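Local atomic coordinates of kinetochore protein mis18 (Schizosaccharomyces pombe, PDB entry 5J6P), a protein that helps recruit CENP-A to centromeres, maintaining kinetochore factors and mitotic spindle integrity and keeping central-core histones deacetylated. Residues 12-17 against 61-66. Numbering follows the deposited sequence.
Sequences CFQIVG and LSCTRC. With ZN (zinc ion), chain D.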
loop_
_atom_site.group_PDB
_atom_site.type_symbol
_atom_site.label_atom_id
_atom_site.label_comp_id
_atom_site.label_asym_id
_atom_site.label_seq_id
_atom_site.Cartn_x
_atom_site.Cartn_y
_atom_site.Cartn_z
ATOM N N CYS A 12 -3.779 -10.571 -0.493
ATOM C CA CYS A 12 -4.060 -9.887 -1.753
ATOM C C CYS A 12 -3.400 -8.511 -1.880
ATOM O O CYS A 12 -3.340 -7.950 -2.975
ATOM C CB CYS A 12 -5.572 -9.760 -1.963
ATOM S SG CYS A 12 -6.359 -8.476 -0.961
ATOM N N PHE A 13 -2.910 -7.967 -0.770
ATOM C CA PHE A 13 -2.293 -6.621 -0.786
ATOM C C PHE A 13 -3.288 -5.450 -0.857
ATOM O O PHE A 13 -2.912 -4.313 -1.140
ATOM C CB PHE A 13 -1.241 -6.484 -1.889
ATOM C CG PHE A 13 0.045 -7.238 -1.664
ATOM C CD1 PHE A 13 0.358 -7.883 -0.476
ATOM C CD2 PHE A 13 0.997 -7.234 -2.676
ATOM C CE1 PHE A 13 1.558 -8.537 -0.313
ATOM C CE2 PHE A 13 2.205 -7.872 -2.513
ATOM C CZ PHE A 13 2.478 -8.541 -1.323
ATOM N N GLN A 14 -4.552 -5.701 -0.585
ATOM C CA GLN A 14 -5.461 -4.603 -0.467
ATOM C C GLN A 14 -5.084 -3.742 0.725
ATOM O O GLN A 14 -4.868 -4.249 1.823
ATOM C CB GLN A 14 -6.892 -5.098 -0.294
ATOM C CG GLN A 14 -7.852 -3.930 -0.198
ATOM C CD GLN A 14 -9.302 -4.329 -0.221
ATOM O OE1 GLN A 14 -9.723 -5.392 0.310
ATOM N NE2 GLN A 14 -10.098 -3.451 -0.791
ATOM N N ILE A 15 -5.028 -2.438 0.512
ATOM C CA ILE A 15 -4.750 -1.521 1.605
ATOM C C ILE A 15 -6.022 -1.363 2.401
ATOM O O ILE A 15 -7.041 -1.027 1.822
ATOM C CB ILE A 15 -4.298 -0.145 1.112
ATOM C CG1 ILE A 15 -2.868 -0.255 0.595
ATOM C CG2 ILE A 15 -4.379 0.897 2.215
ATOM C CD1 ILE A 15 -2.470 0.872 -0.337
ATOM N N VAL A 16 -5.928 -1.587 3.713
ATOM C CA VAL A 16 -7.074 -1.478 4.620
ATOM C C VAL A 16 -7.048 -0.211 5.497
ATOM O O VAL A 16 -8.089 0.271 5.936
ATOM C CB VAL A 16 -7.199 -2.743 5.487
ATOM C CG1 VAL A 16 -7.312 -3.990 4.601
ATOM C CG2 VAL A 16 -6.031 -2.872 6.464
ATOM N N GLY A 17 -5.862 0.321 5.762
ATOM C CA GLY A 17 -5.742 1.652 6.324
ATOM C C GLY A 17 -4.308 2.067 6.503
ATOM O O GLY A 17 -3.407 1.466 5.903
ATOM N N LEU A 61 -13.582 -9.568 11.218
ATOM C CA LEU A 61 -13.334 -8.710 10.038
ATOM C C LEU A 61 -12.657 -9.480 8.906
ATOM O O LEU A 61 -11.583 -10.088 9.122
ATOM C CB LEU A 61 -12.384 -7.581 10.366
ATOM C CG LEU A 61 -12.824 -6.288 10.999
ATOM C CD1 LEU A 61 -11.606 -5.373 11.104
ATOM C CD2 LEU A 61 -13.926 -5.673 10.158
ATOM N N SER A 62 -13.244 -9.385 7.703
ATOM C CA SER A 62 -12.748 -10.045 6.468
ATOM C C SER A 62 -12.294 -9.043 5.377
ATOM O O SER A 62 -12.907 -7.989 5.270
ATOM C CB SER A 62 -13.870 -10.892 5.913
ATOM O OG SER A 62 -14.228 -11.940 6.810
ATOM N N CYS A 63 -11.280 -9.403 4.596
ATOM C CA CYS A 63 -10.843 -8.588 3.470
ATOM C C CYS A 63 -11.774 -8.802 2.280
ATOM O O CYS A 63 -11.744 -9.849 1.633
ATOM C CB CYS A 63 -9.404 -8.932 3.083
ATOM S SG CYS A 63 -8.982 -8.560 1.364
ATOM N N THR A 64 -12.603 -7.801 2.004
ATOM C CA THR A 64 -13.613 -7.880 0.928
ATOM C C THR A 64 -13.125 -8.458 -0.384
ATOM O O THR A 64 -13.924 -9.003 -1.119
ATOM C CB THR A 64 -14.135 -6.521 0.520
ATOM O OG1 THR A 64 -13.018 -5.638 0.451
ATOM C CG2 THR A 64 -15.154 -6.032 1.516
ATOM N N ARG A 65 -11.840 -8.317 -0.685
ATOM C CA ARG A 65 -11.256 -8.950 -1.853
ATOM C C ARG A 65 -10.883 -10.435 -1.684
ATOM O O ARG A 65 -11.319 -11.242 -2.484
ATOM C CB ARG A 65 -10.034 -8.158 -2.322
ATOM C CG ARG A 65 -9.396 -8.754 -3.560
ATOM C CD ARG A 65 -8.607 -7.767 -4.366
ATOM N NE ARG A 65 -9.521 -6.922 -5.124
ATOM C CZ ARG A 65 -9.556 -5.592 -5.065
ATOM N NH1 ARG A 65 -8.688 -4.877 -4.287
ATOM N NH2 ARG A 65 -10.466 -4.964 -5.816
ATOM N N CYS A 66 -10.057 -10.751 -0.693
ATOM C CA CYS A 66 -9.521 -12.099 -0.545
ATOM C C CYS A 66 -10.263 -12.923 0.500
ATOM O O CYS A 66 -9.859 -14.042 0.816
ATOM C CB CYS A 66 -8.030 -12.045 -0.203
ATOM S SG CYS A 66 -7.673 -11.891 1.562
HETATM ZN ZN ZN D . -7.153 -9.817 1.242
#
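Two CxxC turns face each other across a zinc ion in the Yippee/Mis18 domain, a member of the beta-tent clan. C12 lies in the turn joining strands 5-9 and 15-18 of the three-stranded sheet; C63 and C66 close the turn between strands 57-63 and 69-76 of the six-stranded sheet. The metal thus ties the two sheets together through the turns between neighbouring strands, with C9 completing the four-cysteine site. C63 SG and C66 SG each lie 2.2 Å from ZN, whereas C12 SG is modelled farther off, at 2.7 Å from ZN. The two sulfurs of 61-66 reach the ion differently: C63 SG stands anti to its backbone N, while C66 SG sits between backbone N and carbonyl carbon, as does C12 SG. The N-H of C66 points almost straight at C63 SG (N to SG 3.2 Å, 173°). The N-H of Q14 meets C12 SG at a more bent 152°. Both bonds would probably stabilise the negative charge of the thiolates. Beside the ion, C12 CB packs on C66 CB at 3.8 Å. R65 CB lies 3.9 Å from C12 SG; farther out the chain bends at its third torsion, and the guanidinium passes obliquely by the Q14 amide, the planes 43° apart. F13 turns away from this contact and makes a cation-pi interaction with R65 of the second subunit. Q14, just before strand 15-18, extends over the 63-66 turn, crossing T64 at about a right angle. An alanine here would probably uncover this side of the turn, as the extended chain and amide lying against C63, T64 and R65 would be gone. T64 OG1, 4.0 Å from Q14 CD, is hydrogen-bonded to the carbonyl O of N40.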